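Local coordinates for uncharacterized protein (Burkholderia pseudomallei K96243, PDB 3WX6) that assembles into hexameric rings as an Hcp protein of the type VI secretion system, probably forming its secretion tube, at residues Leu7-Thr13 and Glu80-Glu86; Lys36-Pro42 and Ala54-Thr60; Thr107-Val113 and Thr147-Leu153. The contacts are given in a common frame with arbitrary orientation. Residue numbers count along the deposited sequence, not the author numbering.

Contact 1 of 3, residues Leu7-Thr13 and Glu80-Glu86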
loop_
_atom_site.group_PDB
_atom_site.type_symbol
_atom_site.label_atom_id
_atom_site.label_comp_id
_atom_site.label_asym_id
_atom_site.label_seq_id
_atom_site.Cartn_x
_atom_site.Cartn_y
_atom_site.Cartn_z
ATOM N N LEU A 7 14.674 1.835 -28.640
ATOM C CA LEU A 7 14.295 3.171 -29.094
ATOM C C LEU A 7 15.220 3.721 -30.136
ATOM O O LEU A 7 16.384 3.950 -29.851
ATOM C CB LEU A 7 14.263 4.176 -27.938
ATOM C CG LEU A 7 13.846 5.604 -28.350
ATOM C CD1 LEU A 7 12.598 5.637 -29.227
ATOM C CD2 LEU A 7 13.665 6.529 -27.163
ATOM N N LYS A 8 14.708 3.965 -31.335
ATOM C CA LYS A 8 15.498 4.719 -32.290
ATOM C C LYS A 8 14.821 6.078 -32.314
ATOM O O LYS A 8 13.646 6.195 -32.665
ATOM C CB LYS A 8 15.527 4.049 -33.669
ATOM C CG LYS A 8 16.645 4.550 -34.576
ATOM C CD LYS A 8 16.208 4.631 -36.030
ATOM C CE LYS A 8 17.241 5.348 -36.887
ATOM N NZ LYS A 8 18.592 4.720 -36.846
ATOM N N VAL A 9 15.571 7.106 -31.931
ATOM C CA VAL A 9 14.992 8.427 -31.758
ATOM C C VAL A 9 15.837 9.528 -32.396
ATOM O O VAL A 9 17.070 9.472 -32.392
ATOM C CB VAL A 9 14.764 8.722 -30.251
ATOM C CG1 VAL A 9 16.088 8.824 -29.515
ATOM C CG2 VAL A 9 13.937 9.976 -30.057
ATOM N N LYS A 10 15.150 10.515 -32.959
ATOM C CA LYS A 10 15.779 11.630 -33.650
ATOM C C LYS A 10 14.925 12.865 -33.412
ATOM O O LYS A 10 13.718 12.835 -33.655
ATOM C CB LYS A 10 15.923 11.349 -35.148
ATOM C CG LYS A 10 16.144 12.601 -35.994
ATOM C CD LYS A 10 17.267 12.373 -37.003
ATOM C CE LYS A 10 17.249 13.402 -38.127
ATOM N NZ LYS A 10 17.725 12.829 -39.422
ATOM N N GLY A 11 15.540 13.942 -32.935
ATOM C CA GLY A 11 14.817 15.180 -32.718
ATOM C C GLY A 11 14.692 16.071 -33.941
ATOM O O GLY A 11 15.454 15.931 -34.896
ATOM N N LYS A 12 13.721 16.982 -33.912
ATOM C CA LYS A 12 13.564 17.999 -34.949
ATOM C C LYS A 12 14.833 18.813 -35.102
ATOM O O LYS A 12 15.211 19.206 -36.203
ATOM C CB LYS A 12 12.406 18.940 -34.610
ATOM C CG LYS A 12 11.443 19.216 -35.743
ATOM C CD LYS A 12 10.591 17.999 -36.050
ATOM C CE LYS A 12 9.475 18.338 -37.022
ATOM N NZ LYS A 12 8.415 17.292 -36.996
ATOM N N THR A 13 15.491 19.026 -33.969
ATOM C CA THR A 13 16.576 19.985 -33.828
ATOM C C THR A 13 17.884 19.271 -33.533
ATOM O O THR A 13 18.854 19.405 -34.277
ATOM C CB THR A 13 16.284 21.002 -32.707
ATOM O OG1 THR A 13 15.176 21.834 -33.077
ATOM C CG2 THR A 13 17.496 21.873 -32.449
ATOM N N GLU A 80 10.524 20.411 -28.397
ATOM C CA GLU A 80 11.096 19.882 -29.638
ATOM C C GLU A 80 10.364 18.624 -30.097
ATOM O O GLU A 80 10.188 17.683 -29.319
ATOM C CB GLU A 80 12.590 19.569 -29.447
ATOM C CG GLU A 80 13.277 18.899 -30.637
ATOM C CD GLU A 80 14.693 18.425 -30.311
ATOM O OE1 GLU A 80 15.358 17.860 -31.205
ATOM O OE2 GLU A 80 15.184 18.708 -29.197
HETATM N N MSE A 81 9.945 18.603 -31.360
HETATM C CA MSE A 81 9.250 17.440 -31.899
HETATM C C MSE A 81 10.236 16.331 -32.227
HETATM O O MSE A 81 11.310 16.580 -32.776
HETATM C CB MSE A 81 8.450 17.812 -33.154
HETATM C CG MSE A 81 7.009 17.290 -33.186
HETATM SE SE MSE A 81 5.828 18.228 -31.950
HETATM C CE MSE A 81 4.176 17.241 -32.250
HETATM N N MSE A 82 9.869 15.106 -31.881
HETATM C CA MSE A 82 10.625 13.947 -32.314
HETATM C C MSE A 82 10.348 13.704 -33.786
HETATM O O MSE A 82 9.190 13.569 -34.186
HETATM C CB MSE A 82 10.246 12.717 -31.494
HETATM C CG MSE A 82 10.381 12.884 -29.994
HETATM SE SE MSE A 82 12.209 13.120 -29.395
HETATM C CE MSE A 82 12.264 15.064 -29.421
ATOM N N GLU A 83 11.401 13.654 -34.593
ATOM C CA GLU A 83 11.232 13.443 -36.026
ATOM C C GLU A 83 11.020 11.969 -36.353
ATOM O O GLU A 83 10.204 11.629 -37.209
ATOM C CB GLU A 83 12.447 13.981 -36.789
ATOM C CG GLU A 83 12.125 14.573 -38.158
ATOM C CD GLU A 83 13.361 15.128 -38.845
ATOM O OE1 GLU A 83 14.471 14.915 -38.311
ATOM O OE2 GLU A 83 13.232 15.780 -39.906
ATOM N N GLU A 84 11.774 11.102 -35.684
ATOM C CA GLU A 84 11.504 9.668 -35.691
ATOM C C GLU A 84 11.347 9.142 -34.262
ATOM O O GLU A 84 12.138 9.465 -33.379
ATOM C CB GLU A 84 12.599 8.899 -36.442
ATOM C CG GLU A 84 12.451 7.384 -36.356
ATOM C CD GLU A 84 13.595 6.635 -37.012
ATOM O OE1 GLU A 84 14.666 7.243 -37.239
ATOM O OE2 GLU A 84 13.419 5.432 -37.302
ATOM N N PHE A 85 10.314 8.338 -34.044
ATOM C CA PHE A 85 10.117 7.660 -32.771
ATOM C C PHE A 85 9.686 6.248 -33.076
ATOM O O PHE A 85 8.528 5.976 -33.381
ATOM C CB PHE A 85 9.093 8.376 -31.903
ATOM C CG PHE A 85 9.216 8.058 -30.442
ATOM C CD1 PHE A 85 8.524 6.991 -29.887
ATOM C CD2 PHE A 85 10.042 8.810 -29.629
ATOM C CE1 PHE A 85 8.638 6.698 -28.539
ATOM C CE2 PHE A 85 10.167 8.516 -28.288
ATOM C CZ PHE A 85 9.459 7.461 -27.738
ATOM N N GLU A 86 10.653 5.352 -33.009
ATOM C CA GLU A 86 10.424 3.988 -33.399
ATOM C C GLU A 86 10.924 3.062 -32.311
ATOM O O GLU A 86 12.089 3.103 -31.921
ATOM C CB GLU A 86 11.105 3.746 -34.753
ATOM C CG GLU A 86 11.441 2.329 -35.097
ATOM C CD GLU A 86 11.749 2.159 -36.575
ATOM O OE1 GLU A 86 11.292 3.005 -37.375
ATOM O OE2 GLU A 86 12.434 1.181 -36.941
#
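Strand 8-11 and strand 84-86 run antiparallel, their short axes 164° apart in N-to-C direction and 4.9 Å apart at closest approach. Lys8 and Glu86 form a hydrogen-bonded pair: Lys8 N donates to Glu86 O at 2.8 Å, and Glu86 N returns a bond to Lys8 O at 3.1 Å. Val9-Phe85 is the non-hydrogen-bonded pair between. Lys10 N reaches Glu84 O at 3.2 Å, but Lys10 O accepts from Glu83 N at 2.6 Å and only weakly from Glu84 N at 3.3 Å. Two residues thus face one, a classic beta bulge where strand 82-87 turns a corner at Glu83; the register slips by one, and Gly11 comes opposite Met82. Past the strand, Lys12 N bonds to Met81 O at 2.7 Å, and Thr13 N to Glu80 OE1 at 3.0 Å, which Gln14 N also hydrogen-bonds. A CB on Gly11 would lie only 1.9 Å from Glu80 OE1, a clash.

The faces differ in character. On one, Leu7 CD1 makes a CH-pi contact over the Phe85 ring, 3.9 Å from its centroid, and Val9 CG2 meets the selenium of selenomethionine Met82 at 3.6 Å. The other carries Lys8, Lys10, Glu84 and Glu86, whose OE2 accepts from Leu105 N; Lys10 NZ is 4.0 Å from Glu83 OE1, beyond salt-bridge range.

The apolar face packs on Phe72 of helix 69-78 and on Ile59 and Leu61 of strand 56-63. Within this chain, strand 8-11 is outermost in a five-stranded antiparallel sheet of the Hcp beta-barrel, which strand 108-110 continues beyond Phe85; Leu7 makes backbone hydrogen bonds to a second subunit.

Contact 2 of 3, residues Lys36-Pro42 and Ala54-Thr60; sequences KNDYDMP and AARGTIT
This antiparallel pair forms one edge, within this chain, of a sheet in the Hcp beta-barrel: strand 36-40 runs against strand 56-60 at 168°, axes 4.6 Å apart. Lys36-Thr60, Asp38-Thr58 and Asp40-Arg56 are hydrogen-bonded pairs; Asn37-Ile59 and Tyr39-Gly57 alternate as non-hydrogen-bonded pairs.

Six backbone bonds fix this register: Lys36 N to Thr60 O 2.7 Å, Thr60 N to Lys36 O 3.0 Å, Asp38 N to Thr58 O and Thr58 N to Asp38 O both 2.7 Å, Asp40 N to Arg56 O 3.1 Å, Arg56 N to Asp40 O 3.2 Å.

Tyr39, Gly57 and Ile59 share a face. Tyr39 (chi1 t) runs beside Gly57, CD2 3.5 Å from Gly57 CA; an ideal CB on Gly57 would be 3.0 Å from Tyr39 CD2. Past the last bridge, where Ala55 follows helix 51-54, selenomethionine Met41 CE lies 3.8 Å from Ala55 CB and Pro42 CG 3.8 Å from Ala54 CB.

Asp38 and Asp40, on the other face, hydrogen-bond His117 of a third subunit, whose strand pairs with Asn37-Asp40 and extends the sheet across the interface. One water donates to Asp38 OD2 (2.7 Å) and Arg56 O (2.9 Å); another joins Asp40 OD2 (3.3 Å) to Ala54 O (2.9 Å).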
loop_
_atom_site.group_PDB
_atom_site.type_symbol
_atom_site.label_atom_id
_atom_site.label_comp_id
_atom_site.label_asym_id
_atom_site.label_seq_id
_atom_site.Cartn_x
_atom_site.Cartn_y
_atom_site.Cartn_z
ATOM N N LYS A 36 5.772 1.653 -21.151
ATOM C CA LYS A 36 4.362 1.352 -20.870
ATOM C C LYS A 36 3.432 2.150 -21.776
ATOM O O LYS A 36 3.276 3.356 -21.599
ATOM C CB LYS A 36 4.028 1.669 -19.409
ATOM C CG LYS A 36 2.554 1.478 -19.048
ATOM C CD LYS A 36 2.216 2.220 -17.749
ATOM C CE LYS A 36 0.727 2.562 -17.656
ATOM N NZ LYS A 36 0.355 3.244 -16.375
ATOM N N ASN A 37 2.776 1.481 -22.714
ATOM C CA ASN A 37 1.908 2.199 -23.636
ATOM C C ASN A 37 0.474 2.348 -23.136
ATOM O O ASN A 37 -0.222 1.365 -22.900
ATOM C CB ASN A 37 1.912 1.510 -25.000
ATOM C CG ASN A 37 1.231 2.335 -26.073
ATOM O OD1 ASN A 37 1.317 3.564 -26.076
ATOM N ND2 ASN A 37 0.556 1.661 -27.000
ATOM N N ASP A 38 0.051 3.598 -22.979
ATOM C CA ASP A 38 -1.294 3.930 -22.523
ATOM C C ASP A 38 -2.061 4.689 -23.603
ATOM O O ASP A 38 -1.567 5.678 -24.140
ATOM C CB ASP A 38 -1.215 4.765 -21.238
ATOM C CG ASP A 38 -2.580 5.124 -20.681
ATOM O OD1 ASP A 38 -3.250 4.243 -20.108
ATOM O OD2 ASP A 38 -2.984 6.299 -20.796
ATOM N N TYR A 39 -3.259 4.211 -23.928
ATOM C CA TYR A 39 -4.128 4.895 -24.885
ATOM C C TYR A 39 -5.571 4.895 -24.386
ATOM O O TYR A 39 -6.079 3.861 -23.952
ATOM C CB TYR A 39 -4.032 4.243 -26.267
ATOM C CG TYR A 39 -4.514 5.124 -27.392
ATOM C CD1 TYR A 39 -5.864 5.241 -27.684
ATOM C CD2 TYR A 39 -3.619 5.843 -28.159
ATOM C CE1 TYR A 39 -6.310 6.045 -28.716
ATOM C CE2 TYR A 39 -4.052 6.650 -29.192
ATOM C CZ TYR A 39 -5.396 6.744 -29.466
ATOM O OH TYR A 39 -5.822 7.546 -30.495
ATOM N N ASP A 40 -6.221 6.054 -24.460
ATOM C CA ASP A 40 -7.575 6.214 -23.929
ATOM C C ASP A 40 -8.548 6.803 -24.944
ATOM O O ASP A 40 -8.193 7.712 -25.688
ATOM C CB ASP A 40 -7.546 7.101 -22.684
ATOM C CG ASP A 40 -8.887 7.165 -21.989
ATOM O OD1 ASP A 40 -9.184 6.245 -21.204
ATOM O OD2 ASP A 40 -9.647 8.125 -22.232
HETATM N N MSE A 41 -9.775 6.285 -24.958
HETATM C CA MSE A 41 -10.833 6.813 -25.816
HETATM C C MSE A 41 -12.168 6.817 -25.071
HETATM O O MSE A 41 -12.625 5.772 -24.606
HETATM C CB MSE A 41 -10.945 6.002 -27.117
HETATM C CG MSE A 41 -12.131 6.388 -27.994
HETATM SE SE MSE A 41 -11.846 8.029 -29.018
HETATM C CE MSE A 41 -10.631 7.335 -30.359
ATOM N N PRO A 42 -12.791 8.004 -24.953
ATOM C CA PRO A 42 -14.090 8.139 -24.281
ATOM C C PRO A 42 -15.194 7.396 -25.024
ATOM O O PRO A 42 -15.207 7.384 -26.257
ATOM C CB PRO A 42 -14.349 9.652 -24.304
ATOM C CG PRO A 42 -13.479 10.180 -25.390
ATOM C CD PRO A 42 -12.265 9.303 -25.405
ATOM N N ALA A 54 -10.320 13.409 -29.260
ATOM C CA ALA A 54 -10.930 12.898 -28.037
ATOM C C ALA A 54 -9.982 11.949 -27.327
ATOM O O ALA A 54 -10.038 11.794 -26.110
ATOM C CB ALA A 54 -12.241 12.203 -28.341
ATOM N N ALA A 55 -9.118 11.303 -28.099
ATOM C CA ALA A 55 -8.229 10.300 -27.541
ATOM C C ALA A 55 -6.951 10.927 -27.001
ATOM O O ALA A 55 -6.627 12.079 -27.293
ATOM C CB ALA A 55 -7.903 9.251 -28.583
ATOM N N ARG A 56 -6.226 10.147 -26.212
ATOM C CA ARG A 56 -4.926 10.559 -25.712
ATOM C C ARG A 56 -4.001 9.364 -25.761
ATOM O O ARG A 56 -4.271 8.339 -25.140
ATOM C CB ARG A 56 -5.009 11.090 -24.279
ATOM C CG ARG A 56 -5.904 12.299 -24.048
ATOM C CD ARG A 56 -5.325 13.574 -24.630
ATOM N NE ARG A 56 -6.101 14.752 -24.243
ATOM C CZ ARG A 56 -7.129 15.239 -24.931
ATOM N NH1 ARG A 56 -7.517 14.648 -26.050
ATOM N NH2 ARG A 56 -7.766 16.316 -24.496
ATOM N N GLY A 57 -2.912 9.491 -26.499
ATOM C CA GLY A 57 -1.943 8.421 -26.566
ATOM C C GLY A 57 -0.693 8.825 -25.820
ATOM O O GLY A 57 -0.121 9.886 -26.072
ATOM N N THR A 58 -0.275 7.973 -24.894
ATOM C CA THR A 58 0.906 8.233 -24.093
ATOM C C THR A 58 1.736 6.967 -23.933
ATOM O O THR A 58 1.212 5.928 -23.532
ATOM C CB THR A 58 0.508 8.757 -22.698
ATOM O OG1 THR A 58 0.091 10.127 -22.792
ATOM C CG2 THR A 58 1.667 8.649 -21.730
ATOM N N ILE A 59 3.025 7.046 -24.245
ATOM C CA ILE A 59 3.923 5.941 -23.934
ATOM C C ILE A 59 4.993 6.411 -22.950
ATOM O O ILE A 59 5.632 7.444 -23.147
ATOM C CB ILE A 59 4.564 5.330 -25.221
ATOM C CG1 ILE A 59 5.340 4.053 -24.889
ATOM C CG2 ILE A 59 5.430 6.344 -25.970
ATOM C CD1 ILE A 59 5.770 3.282 -26.113
ATOM N N THR A 60 5.151 5.669 -21.860
ATOM C CA THR A 60 6.122 6.031 -20.839
ATOM C C THR A 60 7.307 5.083 -20.852
ATOM O O THR A 60 7.148 3.890 -20.625
ATOM C CB THR A 60 5.492 6.025 -19.426
ATOM O OG1 THR A 60 4.514 7.069 -19.324
ATOM C CG2 THR A 60 6.559 6.243 -18.369
HETATM O O HOH W 1 -3.102 8.357 -22.474
HETATM O O HOH W 2 -8.871 11.000 -23.584
#

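Contact 3 of 3, residues Thr107-Val113 and Thr147-Leu153; sequences TYKFEKV and TYSGYSL
Phe110 (chi1 m) lays its CD1 over a face of the Tyr148 ring (chi1 p), 3.6 Å from Tyr148 CG; the centroids are 4.5 Å apart and the planes inclined at 37°. This pair lies inside the Hcp beta-barrel, where strands 142-148 and 151-153, in different sheets, are joined through Ser149 and Gly150.

Strand 108-110 runs antiparallel to strand 151-153 (174°, axes 4.8 Å apart). Lys109-Ser152 is a hydrogen-bonded pair, Lys109 N to Ser152 O 3.1 Å and Ser152 N to Lys109 O 2.9 Å; Phe110-Tyr151 is non-hydrogen-bonded. Glu111 N to Gly150 O at 2.9 Å and Ser149 N to Glu111 O at 3.1 Å carry the pairing into the corner, where Lys112 adopts positive phi/psi (48/51°).

Tyr148 OH bonds to Asn37 of strand 36-40, whereas Tyr151 OH bonds to Leu73 O of a third subunit. At the far end, Leu153 (chi1 t, chi2 p) places CD1 over the Tyr108 ring, 3.4 Å from its centroid and 17° off the normal.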
loop_
_atom_site.group_PDB
_atom_site.type_symbol
_atom_site.label_atom_id
_atom_site.label_comp_id
_atom_site.label_asym_id
_atom_site.label_seq_id
_atom_site.Cartn_x
_atom_site.Cartn_y
_atom_site.Cartn_z
ATOM N N THR A 107 8.564 -2.089 -34.620
ATOM C CA THR A 107 7.196 -2.435 -34.250
ATOM C C THR A 107 6.314 -1.258 -33.900
ATOM O O THR A 107 5.332 -0.982 -34.581
ATOM C CB THR A 107 7.156 -3.354 -33.041
ATOM O OG1 THR A 107 8.108 -4.414 -33.196
ATOM C CG2 THR A 107 5.765 -3.899 -32.896
ATOM N N TYR A 108 6.668 -0.572 -32.822
ATOM C CA TYR A 108 5.976 0.643 -32.475
ATOM C C TYR A 108 6.629 1.768 -33.250
ATOM O O TYR A 108 7.848 1.915 -33.245
ATOM C CB TYR A 108 6.070 0.912 -30.975
ATOM C CG TYR A 108 5.144 0.114 -30.096
ATOM C CD1 TYR A 108 3.846 0.529 -29.875
ATOM C CD2 TYR A 108 5.573 -1.045 -29.480
ATOM C CE1 TYR A 108 2.997 -0.182 -29.061
ATOM C CE2 TYR A 108 4.734 -1.768 -28.668
ATOM C CZ TYR A 108 3.445 -1.330 -28.456
ATOM O OH TYR A 108 2.595 -2.046 -27.649
ATOM N N LYS A 109 5.801 2.566 -33.906
ATOM C CA LYS A 109 6.250 3.777 -34.554
ATOM C C LYS A 109 5.200 4.811 -34.245
ATOM O O LYS A 109 4.009 4.520 -34.298
ATOM C CB LYS A 109 6.441 3.561 -36.059
ATOM C CG LYS A 109 7.503 2.527 -36.367
ATOM C CD LYS A 109 7.316 1.863 -37.714
ATOM C CE LYS A 109 7.177 2.890 -38.813
ATOM N NZ LYS A 109 7.674 2.358 -40.109
ATOM N N PHE A 110 5.646 6.014 -33.919
ATOM C CA PHE A 110 4.768 7.034 -33.374
ATOM C C PHE A 110 4.989 8.337 -34.129
ATOM O O PHE A 110 6.119 8.647 -34.495
ATOM C CB PHE A 110 5.048 7.223 -31.879
ATOM C CG PHE A 110 4.733 6.016 -31.032
ATOM C CD1 PHE A 110 3.419 5.682 -30.735
ATOM C CD2 PHE A 110 5.751 5.228 -30.515
ATOM C CE1 PHE A 110 3.123 4.579 -29.945
ATOM C CE2 PHE A 110 5.464 4.128 -29.724
ATOM C CZ PHE A 110 4.149 3.803 -29.439
ATOM N N GLU A 111 3.922 9.081 -34.399
ATOM C CA GLU A 111 4.067 10.375 -35.059
ATOM C C GLU A 111 3.689 11.515 -34.139
ATOM O O GLU A 111 3.037 11.308 -33.112
ATOM C CB GLU A 111 3.228 10.453 -36.330
ATOM C CG GLU A 111 3.734 9.586 -37.454
ATOM C CD GLU A 111 2.884 9.712 -38.693
ATOM O OE1 GLU A 111 1.823 10.368 -38.623
ATOM O OE2 GLU A 111 3.276 9.155 -39.739
ATOM N N LYS A 112 4.123 12.716 -34.518
ATOM C CA LYS A 112 3.893 13.921 -33.736
ATOM C C LYS A 112 4.240 13.677 -32.277
ATOM O O LYS A 112 3.438 13.947 -31.383
ATOM C CB LYS A 112 2.437 14.374 -33.872
ATOM C CG LYS A 112 2.062 14.826 -35.277
ATOM C CD LYS A 112 0.661 15.400 -35.298
ATOM C CE LYS A 112 0.223 15.742 -36.709
ATOM N NZ LYS A 112 -1.244 15.996 -36.770
ATOM N N VAL A 113 5.434 13.146 -32.039
ATOM C CA VAL A 113 5.842 12.808 -30.682
ATOM C C VAL A 113 6.361 14.027 -29.945
ATOM O O VAL A 113 7.222 14.751 -30.435
ATOM C CB VAL A 113 6.920 11.713 -30.667
ATOM C CG1 VAL A 113 7.308 11.366 -29.244
ATOM C CG2 VAL A 113 6.402 10.489 -31.373
ATOM N N THR A 147 3.913 11.922 -25.584
ATOM C CA THR A 147 2.554 12.014 -26.101
ATOM C C THR A 147 2.609 11.938 -27.623
ATOM O O THR A 147 3.501 12.517 -28.241
ATOM C CB THR A 147 1.857 13.319 -25.642
ATOM O OG1 THR A 147 1.685 13.297 -24.218
ATOM C CG2 THR A 147 0.501 13.485 -26.298
ATOM N N TYR A 148 1.668 11.214 -28.225
ATOM C CA TYR A 148 1.685 11.015 -29.674
ATOM C C TYR A 148 0.301 11.145 -30.304
ATOM O O TYR A 148 -0.711 11.172 -29.603
ATOM C CB TYR A 148 2.283 9.639 -30.013
ATOM C CG TYR A 148 1.615 8.456 -29.328
ATOM C CD1 TYR A 148 0.446 7.898 -29.833
ATOM C CD2 TYR A 148 2.163 7.895 -28.184
ATOM C CE1 TYR A 148 -0.155 6.827 -29.218
ATOM C CE2 TYR A 148 1.569 6.822 -27.562
ATOM C CZ TYR A 148 0.411 6.295 -28.083
ATOM O OH TYR A 148 -0.195 5.224 -27.471
ATOM N N SER A 149 0.274 11.239 -31.630
ATOM C CA SER A 149 -0.969 11.243 -32.390
ATOM C C SER A 149 -1.107 9.941 -33.158
ATOM O O SER A 149 -1.762 9.010 -32.698
ATOM C CB SER A 149 -1.028 12.436 -33.347
ATOM O OG SER A 149 -1.408 13.617 -32.658
ATOM N N GLY A 150 -0.485 9.877 -34.332
ATOM C CA GLY A 150 -0.482 8.652 -35.109
ATOM C C GLY A 150 0.378 7.567 -34.485
ATOM O O GLY A 150 1.369 7.859 -33.811
ATOM N N TYR A 151 0.022 6.313 -34.752
ATOM C CA TYR A 151 0.744 5.167 -34.204
ATOM C C TYR A 151 0.613 3.935 -35.095
ATOM O O TYR A 151 -0.342 3.809 -35.857
ATOM C CB TYR A 151 0.262 4.842 -32.783
ATOM C CG TYR A 151 -1.184 4.399 -32.671
ATOM C CD1 TYR A 151 -1.534 3.069 -32.819
ATOM C CD2 TYR A 151 -2.189 5.309 -32.378
ATOM C CE1 TYR A 151 -2.843 2.659 -32.707
ATOM C CE2 TYR A 151 -3.504 4.908 -32.261
ATOM C CZ TYR A 151 -3.825 3.580 -32.427
ATOM O OH TYR A 151 -5.133 3.164 -32.316
ATOM N N SER A 152 1.594 3.040 -35.006
ATOM C CA SER A 152 1.548 1.759 -35.704
ATOM C C SER A 152 2.201 0.668 -34.859
ATOM O O SER A 152 3.288 0.862 -34.333
ATOM C CB SER A 152 2.229 1.865 -37.071
ATOM O OG SER A 152 2.070 0.667 -37.809
ATOM N N LEU A 153 1.508 -0.455 -34.700
ATOM C CA LEU A 153 2.050 -1.639 -34.028
ATOM C C LEU A 153 2.084 -2.806 -35.022
ATOM O O LEU A 153 1.139 -2.987 -35.789
ATOM C CB LEU A 153 1.204 -1.968 -32.781
ATOM C CG LEU A 153 1.504 -3.164 -31.868
ATOM C CD1 LEU A 153 2.866 -3.044 -31.246
ATOM C CD2 LEU A 153 0.438 -3.320 -30.793
#

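From the N terminus, strand 8-11 is the first half of contact 1, which closes only when the chain returns as 80-86. Contact 2 is nested within that loop, joining 36-42 to 54-60 through an 11-residue connection containing most of helix 51-54. Contact 3 follows in series, closing 107-113 on 147-153. Contacts 1 and 3 share a sheet: Phe110 N lies 2.9 Å from Phe85 O, a probable hydrogen bond. Contact 2 belongs to the other sheet, reached through a probable hydrogen bond between Tyr148 N and Gly57 O (3.1 Å). Contacts 1 and 2, centred 19 Å apart on opposite sides of the chain's centre, still touch where Phe85 meets Ile59. Contact 3 therefore bridges both sheets.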